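Local coordinates for UDP-N-Acetylenolpyruvylglucosamine Reductase (Thermus caldophilus, PDB 2GQT), which catalyses the FAD-dependent reduction of UDP-N-acetylenolpyruvylglucosamine to UDP-N-acetylmuramate with NADPH, a step of peptidoglycan synthesis for the bacterial cell wall, at residues L11-L17 / L45-L51; G101-I105 / A117-E123. All coordinates share one frame; numbering follows the deposited sequence.

Interaction 1: residues L11-L17 / L45-L51; sequences LKDYTTL and LGNGSNL. With FAD (flavin-adenine dinucleotide), chain C.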
loop_
_atom_site.group_PDB
_atom_site.type_symbol
_atom_site.label_atom_id
_atom_site.label_comp_id
_atom_site.label_asym_id
_atom_site.label_seq_id
_atom_site.Cartn_x
_atom_site.Cartn_y
_atom_site.Cartn_z
ATOM N N LEU A 11 -11.053 11.690 2.445
ATOM C CA LEU A 11 -9.979 10.720 2.226
ATOM C C LEU A 11 -8.634 11.346 1.843
ATOM O O LEU A 11 -7.598 10.676 1.924
ATOM C CB LEU A 11 -10.410 9.603 1.267
ATOM C CG LEU A 11 -11.418 8.602 1.855
ATOM C CD1 LEU A 11 -11.934 7.622 0.805
ATOM C CD2 LEU A 11 -10.851 7.840 3.057
ATOM N N LYS A 12 -8.633 12.634 1.490
ATOM C CA LYS A 12 -7.392 13.385 1.313
ATOM C C LYS A 12 -6.511 13.313 2.559
ATOM O O LYS A 12 -5.285 13.394 2.461
ATOM C CB LYS A 12 -7.668 14.852 0.956
ATOM C CG LYS A 12 -8.207 15.717 2.114
ATOM C CD LYS A 12 -8.349 17.205 1.743
ATOM C CE LYS A 12 -8.767 18.072 2.941
ATOM N NZ LYS A 12 -7.687 18.266 3.958
ATOM N N ASP A 13 -7.137 13.166 3.727
ATOM C CA ASP A 13 -6.404 13.121 4.981
ATOM C C ASP A 13 -5.875 11.725 5.317
ATOM O O ASP A 13 -5.132 11.580 6.288
ATOM C CB ASP A 13 -7.283 13.643 6.130
ATOM C CG ASP A 13 -7.679 15.108 5.955
ATOM O OD1 ASP A 13 -6.851 15.905 5.475
ATOM O OD2 ASP A 13 -8.825 15.457 6.308
ATOM N N TYR A 14 -6.240 10.721 4.512
ATOM C CA TYR A 14 -5.963 9.303 4.795
ATOM C C TYR A 14 -5.220 8.613 3.671
ATOM O O TYR A 14 -5.181 7.385 3.609
ATOM C CB TYR A 14 -7.264 8.552 5.051
ATOM C CG TYR A 14 -7.904 8.938 6.351
ATOM C CD1 TYR A 14 -8.708 10.065 6.433
ATOM C CD2 TYR A 14 -7.699 8.184 7.504
ATOM C CE1 TYR A 14 -9.292 10.440 7.625
ATOM C CE2 TYR A 14 -8.283 8.551 8.704
ATOM C CZ TYR A 14 -9.078 9.681 8.753
ATOM O OH TYR A 14 -9.670 10.065 9.931
ATOM N N THR A 15 -4.653 9.403 2.770
ATOM C CA THR A 15 -3.883 8.870 1.661
ATOM C C THR A 15 -2.568 9.607 1.604
ATOM O O THR A 15 -2.488 10.803 1.931
ATOM C CB THR A 15 -4.623 8.988 0.306
ATOM O OG1 THR A 15 -4.927 10.364 0.022
ATOM C CG2 THR A 15 -5.903 8.158 0.303
ATOM N N THR A 16 -1.527 8.894 1.195
ATOM C CA THR A 16 -0.214 9.508 1.142
ATOM C C THR A 16 -0.164 10.604 0.057
ATOM O O THR A 16 0.535 11.606 0.221
ATOM C CB THR A 16 0.905 8.453 1.022
ATOM O OG1 THR A 16 0.662 7.620 -0.107
ATOM C CG2 THR A 16 0.966 7.584 2.279
ATOM N N LEU A 17 -0.941 10.442 -1.014
ATOM C CA LEU A 17 -1.072 11.472 -2.053
ATOM C C LEU A 17 -1.757 12.764 -1.569
ATOM O O LEU A 17 -1.449 13.854 -2.048
ATOM C CB LEU A 17 -1.801 10.907 -3.275
ATOM C CG LEU A 17 -1.892 11.767 -4.533
ATOM C CD1 LEU A 17 -0.516 12.249 -4.979
ATOM C CD2 LEU A 17 -2.564 10.987 -5.638
ATOM N N LEU A 45 -9.509 0.243 3.814
ATOM C CA LEU A 45 -8.437 1.213 3.689
ATOM C C LEU A 45 -7.256 0.785 4.541
ATOM O O LEU A 45 -7.417 0.541 5.749
ATOM C CB LEU A 45 -8.936 2.588 4.136
ATOM C CG LEU A 45 -7.945 3.743 4.258
ATOM C CD1 LEU A 45 -7.402 4.166 2.896
ATOM C CD2 LEU A 45 -8.617 4.898 4.981
ATOM N N GLY A 46 -6.078 0.691 3.921
ATOM C CA GLY A 46 -4.834 0.442 4.652
ATOM C C GLY A 46 -4.189 1.781 4.958
ATOM O O GLY A 46 -4.852 2.700 5.440
ATOM N N ASN A 47 -2.903 1.911 4.641
ATOM C CA ASN A 47 -2.214 3.179 4.846
ATOM C C ASN A 47 -2.463 4.210 3.738
ATOM O O ASN A 47 -1.899 5.300 3.770
ATOM C CB ASN A 47 -0.717 2.963 5.050
ATOM C CG ASN A 47 -0.062 4.113 5.791
ATOM O OD1 ASN A 47 -0.620 4.646 6.756
ATOM N ND2 ASN A 47 1.130 4.487 5.349
ATOM N N GLY A 48 -3.310 3.871 2.766
ATOM C CA GLY A 48 -3.661 4.800 1.702
ATOM C C GLY A 48 -2.504 5.166 0.787
ATOM O O GLY A 48 -2.540 6.243 0.186
ATOM N N SER A 49 -1.495 4.288 0.665
ATOM C CA SER A 49 -0.294 4.612 -0.096
ATOM C C SER A 49 -0.325 4.158 -1.548
ATOM O O SER A 49 0.594 4.475 -2.294
ATOM C CB SER A 49 0.973 4.094 0.605
ATOM O OG SER A 49 1.048 2.672 0.617
ATOM N N ASN A 50 -1.361 3.427 -1.959
ATOM C CA ASN A 50 -1.523 3.120 -3.386
ATOM C C ASN A 50 -2.820 3.647 -3.994
ATOM O O ASN A 50 -3.171 3.278 -5.125
ATOM C CB ASN A 50 -1.376 1.621 -3.678
ATOM C CG ASN A 50 -1.139 1.339 -5.166
ATOM O OD1 ASN A 50 -1.812 0.505 -5.774
ATOM N ND2 ASN A 50 -0.213 2.075 -5.763
ATOM N N LEU A 51 -3.505 4.531 -3.270
ATOM C CA LEU A 51 -4.826 5.005 -3.687
ATOM C C LEU A 51 -4.827 6.397 -4.281
ATOM O O LEU A 51 -4.259 7.333 -3.707
ATOM C CB LEU A 51 -5.802 5.003 -2.507
ATOM C CG LEU A 51 -6.107 3.630 -1.897
ATOM C CD1 LEU A 51 -7.028 3.784 -0.710
ATOM C CD2 LEU A 51 -6.718 2.674 -2.904
HETATM P PA FAD C . -3.932 1.132 0.518
HETATM O O1A FAD C . -3.327 2.086 -0.425
HETATM O O2A FAD C . -4.674 1.623 1.701
HETATM O O5B FAD C . -4.884 0.117 -0.243
HETATM C C5B FAD C . -4.416 -0.529 -1.432
HETATM C C4B FAD C . -5.321 -1.691 -1.778
HETATM O O4B FAD C . -5.222 -2.678 -0.731
HETATM C C3B FAD C . -6.809 -1.323 -1.885
HETATM O O3B FAD C . -7.401 -2.189 -2.854
HETATM C C2B FAD C . -7.325 -1.657 -0.491
HETATM O O2B FAD C . -8.725 -1.936 -0.487
HETATM C C1B FAD C . -6.547 -2.921 -0.194
HETATM N N9A FAD C . -6.396 -3.254 1.238
HETATM C C8A FAD C . -5.811 -2.501 2.183
HETATM N N7A FAD C . -5.849 -3.157 3.345
HETATM C C5A FAD C . -6.433 -4.342 3.134
HETATM C C6A FAD C . -6.773 -5.436 3.939
HETATM N N6A FAD C . -6.489 -5.491 5.247
HETATM N N1A FAD C . -7.389 -6.488 3.364
HETATM C C2A FAD C . -7.696 -6.484 2.059
HETATM N N3A FAD C . -7.410 -5.466 1.252
HETATM C C4A FAD C . -6.789 -4.397 1.787
HETATM N N1 FAD C . 4.671 -0.624 -3.636
HETATM C C2 FAD C . 5.508 -1.681 -3.926
HETATM O O2 FAD C . 5.035 -2.752 -4.279
HETATM N N3 FAD C . 6.888 -1.518 -3.845
HETATM C C4 FAD C . 7.459 -0.315 -3.449
HETATM O O4 FAD C . 8.688 -0.211 -3.379
HETATM C C4X FAD C . 6.605 0.745 -3.148
HETATM N N5 FAD C . 7.134 1.972 -2.758
HETATM C C5X FAD C . 6.266 3.010 -2.393
HETATM C C6 FAD C . 6.805 4.213 -1.937
HETATM C C7 FAD C . 5.975 5.262 -1.554
HETATM C C7M FAD C . 6.591 6.571 -1.045
HETATM C C8 FAD C . 4.588 5.100 -1.638
HETATM C C8M FAD C . 3.655 6.247 -1.225
HETATM C C9 FAD C . 4.051 3.901 -2.101
HETATM C C9A FAD C . 4.879 2.845 -2.483
HETATM N N10 FAD C . 4.350 1.630 -2.950
HETATM C C10 FAD C . 5.219 0.582 -3.246
HETATM C "C1'" FAD C . 2.892 1.433 -3.164
HETATM C "C2'" FAD C . 2.164 0.999 -1.881
HETATM O "O2'" FAD C . 2.947 1.318 -0.714
HETATM C "C3'" FAD C . 1.858 -0.499 -1.861
HETATM O "O3'" FAD C . 0.988 -0.830 -2.952
HETATM C "C4'" FAD C . 1.241 -0.936 -0.526
HETATM O "O4'" FAD C . 1.182 -2.363 -0.480
HETATM C "C5'" FAD C . -0.156 -0.370 -0.285
HETATM O "O5'" FAD C . -0.504 -0.690 1.063
HETATM P P FAD C . -1.482 0.277 1.873
HETATM O O1P FAD C . -1.682 -0.345 3.196
HETATM O O2P FAD C . -1.049 1.688 1.791
HETATM O O3P FAD C . -2.820 0.056 1.013
HETATM O O HOH W 1 -5.164 5.522 5.659
HETATM O O HOH W 2 -2.066 7.849 -2.074
#
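Gly48 O is gripped by two hydrogen bonds, one from Thr16 N at 3.0 Å and one from a water. The amide of Thr16 comes from above the carbonyl plane, 53° out of it, while the water also takes the N-H of Leu17 and donates to Leu51 O, joining the two loops a second time. Glycine suits position 48: phi is positive (66°), and a beta carbon would collide with Tyr14 O, to which Gly48 CA now makes a CA-H...O contact. The loop 45-51 also turns its amides on the FAD pyrophosphate. Gly46 N and Gly48 N both donate to O2A, Asn47 N to O1P, Ser49 N to O2P and Asn50 N to O1A. Ser49 OG adds a 2.6 Å bond to FAD O2P and accepts from FAD O2', so a small hydroxyl spans phosphate and ribityl chain. Thr16 OG1, held between its backbone N and carbonyl carbon (chi1 55°), lies 3.2 Å from Ser49 CA and is hydrogen-bonded to Ser196 O. The flavin methyl C8M of FAD is 3.5 Å from Thr16 OG1. At the start of the loop, Leu45 CD2 packs against Tyr14 CB (3.9 Å) and Leu11 CD2, the two leucine side chains passing one another in opposite senses. Leu51 rests its CB on Thr15 CG2 and turns its branch to the cofactor, CG 3.5 Å from FAD O1A. With an alanine here, the pyrophosphate and adenosine ribose would probably lose their apolar backing, and Trp267 a packing partner. Such a glycine-rich phosphate-binding loop fits the FAD-binding domain of this family. Around it, Leu45 and Tyr14 pack on strands 22-28 and 61-65, while Leu11 and Leu51 lean on strand 265-267.

Interaction 2: residues G101-I105 / A117-E123; sequences GLLGI and AGTRFGE. With FAD (flavin-adenine dinucleotide), chain C.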
loop_
_atom_site.group_PDB
_atom_site.type_symbol
_atom_site.label_atom_id
_atom_site.label_comp_id
_atom_site.label_asym_id
_atom_site.label_seq_id
_atom_site.Cartn_x
_atom_site.Cartn_y
_atom_site.Cartn_z
ATOM N N GLY A 101 13.872 -6.573 2.154
ATOM C CA GLY A 101 13.506 -6.123 0.818
ATOM C C GLY A 101 12.231 -5.304 0.753
ATOM O O GLY A 101 11.871 -4.795 -0.304
ATOM N N LEU A 102 11.553 -5.173 1.894
ATOM C CA LEU A 102 10.302 -4.414 1.971
ATOM C C LEU A 102 10.518 -3.041 2.606
ATOM O O LEU A 102 9.566 -2.294 2.791
ATOM C CB LEU A 102 9.245 -5.219 2.738
ATOM C CG LEU A 102 9.058 -6.660 2.248
ATOM C CD1 LEU A 102 8.081 -7.408 3.127
ATOM C CD2 LEU A 102 8.620 -6.714 0.780
ATOM N N LEU A 103 11.766 -2.708 2.931
ATOM C CA LEU A 103 12.083 -1.373 3.425
ATOM C C LEU A 103 11.661 -0.314 2.419
ATOM O O LEU A 103 11.884 -0.453 1.208
ATOM C CB LEU A 103 13.583 -1.254 3.719
ATOM C CG LEU A 103 14.111 0.075 4.272
ATOM C CD1 LEU A 103 13.557 0.358 5.673
ATOM C CD2 LEU A 103 15.626 0.071 4.315
ATOM N N GLY A 104 11.053 0.753 2.930
ATOM C CA GLY A 104 10.660 1.871 2.084
ATOM C C GLY A 104 9.265 1.762 1.501
ATOM O O GLY A 104 8.835 2.649 0.764
ATOM N N ILE A 105 8.540 0.701 1.855
ATOM C CA ILE A 105 7.155 0.527 1.414
ATOM C C ILE A 105 6.213 0.932 2.552
ATOM O O ILE A 105 6.117 0.230 3.556
ATOM C CB ILE A 105 6.870 -0.924 0.996
ATOM C CG1 ILE A 105 7.877 -1.377 -0.065
ATOM C CG2 ILE A 105 5.427 -1.033 0.483
ATOM C CD1 ILE A 105 7.765 -2.834 -0.463
ATOM N N ALA A 117 3.259 -6.265 -2.208
ATOM C CA ALA A 117 4.233 -5.181 -2.328
ATOM C C ALA A 117 5.649 -5.731 -2.346
ATOM O O ALA A 117 5.966 -6.682 -1.627
ATOM C CB ALA A 117 4.054 -4.177 -1.211
ATOM N N GLY A 118 6.503 -5.123 -3.161
ATOM C CA GLY A 118 7.868 -5.598 -3.258
ATOM C C GLY A 118 8.826 -4.701 -3.997
ATOM O O GLY A 118 8.457 -3.636 -4.505
ATOM N N THR A 119 10.078 -5.141 -4.010
ATOM C CA THR A 119 11.182 -4.456 -4.670
ATOM C C THR A 119 11.974 -5.517 -5.435
ATOM O O THR A 119 11.588 -6.688 -5.445
ATOM C CB THR A 119 12.101 -3.782 -3.635
ATOM O OG1 THR A 119 12.730 -4.793 -2.835
ATOM C CG2 THR A 119 11.323 -2.816 -2.740
ATOM N N ARG A 120 13.088 -5.124 -6.043
ATOM C CA ARG A 120 13.960 -6.085 -6.729
ATOM C C ARG A 120 14.552 -7.109 -5.756
ATOM O O ARG A 120 15.104 -8.129 -6.173
ATOM C CB ARG A 120 15.089 -5.366 -7.486
ATOM C CG ARG A 120 16.155 -4.702 -6.610
ATOM C CD ARG A 120 17.416 -4.348 -7.407
ATOM N NE ARG A 120 17.175 -3.220 -8.304
ATOM C CZ ARG A 120 17.674 -1.997 -8.144
ATOM N NH1 ARG A 120 18.483 -1.719 -7.129
ATOM N NH2 ARG A 120 17.374 -1.050 -9.022
ATOM N N PHE A 121 14.452 -6.811 -4.463
ATOM C CA PHE A 121 15.050 -7.630 -3.412
ATOM C C PHE A 121 14.140 -8.745 -2.900
ATOM O O PHE A 121 14.618 -9.817 -2.499
ATOM C CB PHE A 121 15.525 -6.733 -2.264
ATOM C CG PHE A 121 16.433 -5.614 -2.709
ATOM C CD1 PHE A 121 15.943 -4.320 -2.866
ATOM C CD2 PHE A 121 17.776 -5.859 -2.993
ATOM C CE1 PHE A 121 16.778 -3.285 -3.284
ATOM C CE2 PHE A 121 18.615 -4.828 -3.407
ATOM C CZ PHE A 121 18.116 -3.539 -3.550
ATOM N N GLY A 122 12.835 -8.495 -2.923
ATOM C CA GLY A 122 11.852 -9.419 -2.372
ATOM C C GLY A 122 10.459 -8.830 -2.415
ATOM O O GLY A 122 10.289 -7.627 -2.642
ATOM N N GLU A 123 9.465 -9.685 -2.204
ATOM C CA GLU A 123 8.067 -9.262 -2.177
ATOM C C GLU A 123 7.349 -9.842 -0.969
ATOM O O GLU A 123 7.803 -10.824 -0.373
ATOM C CB GLU A 123 7.339 -9.653 -3.464
ATOM C CG GLU A 123 7.292 -11.141 -3.720
ATOM C CD GLU A 123 6.713 -11.482 -5.074
ATOM O OE1 GLU A 123 6.100 -12.564 -5.179
ATOM O OE2 GLU A 123 6.863 -10.676 -6.024
HETATM P PA FAD C . -3.932 1.132 0.518
HETATM O O1A FAD C . -3.327 2.086 -0.425
HETATM O O2A FAD C . -4.674 1.623 1.701
HETATM O O5B FAD C . -4.884 0.117 -0.243
HETATM C C5B FAD C . -4.416 -0.529 -1.432
HETATM C C4B FAD C . -5.321 -1.691 -1.778
HETATM O O4B FAD C . -5.222 -2.678 -0.731
HETATM C C3B FAD C . -6.809 -1.323 -1.885
HETATM O O3B FAD C . -7.401 -2.189 -2.854
HETATM C C2B FAD C . -7.325 -1.657 -0.491
HETATM O O2B FAD C . -8.725 -1.936 -0.487
HETATM C C1B FAD C . -6.547 -2.921 -0.194
HETATM N N9A FAD C . -6.396 -3.254 1.238
HETATM C C8A FAD C . -5.811 -2.501 2.183
HETATM N N7A FAD C . -5.849 -3.157 3.345
HETATM C C5A FAD C . -6.433 -4.342 3.134
HETATM C C6A FAD C . -6.773 -5.436 3.939
HETATM N N6A FAD C . -6.489 -5.491 5.247
HETATM N N1A FAD C . -7.389 -6.488 3.364
HETATM C C2A FAD C . -7.696 -6.484 2.059
HETATM N N3A FAD C . -7.410 -5.466 1.252
HETATM C C4A FAD C . -6.789 -4.397 1.787
HETATM N N1 FAD C . 4.671 -0.624 -3.636
HETATM C C2 FAD C . 5.508 -1.681 -3.926
HETATM O O2 FAD C . 5.035 -2.752 -4.279
HETATM N N3 FAD C . 6.888 -1.518 -3.845
HETATM C C4 FAD C . 7.459 -0.315 -3.449
HETATM O O4 FAD C . 8.688 -0.211 -3.379
HETATM C C4X FAD C . 6.605 0.745 -3.148
HETATM N N5 FAD C . 7.134 1.972 -2.758
HETATM C C5X FAD C . 6.266 3.010 -2.393
HETATM C C6 FAD C . 6.805 4.213 -1.937
HETATM C C7 FAD C . 5.975 5.262 -1.554
HETATM C C7M FAD C . 6.591 6.571 -1.045
HETATM C C8 FAD C . 4.588 5.100 -1.638
HETATM C C8M FAD C . 3.655 6.247 -1.225
HETATM C C9 FAD C . 4.051 3.901 -2.101
HETATM C C9A FAD C . 4.879 2.845 -2.483
HETATM N N10 FAD C . 4.350 1.630 -2.950
HETATM C C10 FAD C . 5.219 0.582 -3.246
HETATM C "C1'" FAD C . 2.892 1.433 -3.164
HETATM C "C2'" FAD C . 2.164 0.999 -1.881
HETATM O "O2'" FAD C . 2.947 1.318 -0.714
HETATM C "C3'" FAD C . 1.858 -0.499 -1.861
HETATM O "O3'" FAD C . 0.988 -0.830 -2.952
HETATM C "C4'" FAD C . 1.241 -0.936 -0.526
HETATM O "O4'" FAD C . 1.182 -2.363 -0.480
HETATM C "C5'" FAD C . -0.156 -0.370 -0.285
HETATM O "O5'" FAD C . -0.504 -0.690 1.063
HETATM P P FAD C . -1.482 0.277 1.873
HETATM O O1P FAD C . -1.682 -0.345 3.196
HETATM O O2P FAD C . -1.049 1.688 1.791
HETATM O O3P FAD C . -2.820 0.056 1.013
#
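Ala117 CB meets Ile105 CG2 at 3.8 Å, and the same methyl lies close to FAD O2 and O4', where a larger side chain would probably crowd the cofactor. Ala117 O touches Leu102 CD2 at 3.6 Å; this one methyl also rests on the backbone of Gly122 and Glu123, so Leu102 packs across the hairpin backbone. Gly118 then pairs with the edge of the flavin pyrimidine: FAD N3 donates to Gly118 O along a nearly straight line (2.7 Å, 178°), and Gly118 N donates to FAD O2 at 3.0 Å. A side chain at 118 would run into Glu123 CB, which explains the glycine. Ile105, carried in by the type II turn 102-105, lays CG1 3.6 Å from FAD C4 and CD1 near Gly118 N. Thr119 OG1 donates to Gly101 O at 2.7 Å, in the carbonyl plane on a lone pair, and accepts from Phe121 N, an ST turn; with chi1 at 65°, CG2 also touches Gly101 O and lies near Ile105 CD1 and FAD O4. Phe121 sets its CB against Gly101 CA at 3.7 Å, where a side chain on Gly101 would be tight, and its ring carries Arg120 CG over one face. The CB of Glu123 points away from 101-105, and its carboxylate forms a salt bridge with Arg152, probably an active-site residue. The short hairpin of strands 118-119 and 122-123 thus sits at the flavin, with Leu102 and Leu103 packed on helix 84-93 and Phe121 on helix 174-187.

Overall arrangement
From the N terminus, the chain leaves strand 5-10 through loop 11-17, runs through strand 22-28, helix 31-37 and strand 42-44, and returns at 45-51. There interaction 1 closes a loop of 27 residues, joining the loop after strand 5-10 to that between strands 42-44 and 51-53. Interaction 2 later closes a shorter loop of 11 residues, joining the loop before helix 109-114 to the hairpin 118-123 after it. The two follow in series, neither nested nor crossed. Interactions 1 and 2 do not touch: their centres are about 19 Å apart. FAD spans them, its pyrophosphate at interaction 1 and its flavin pyrimidine edge at interaction 2.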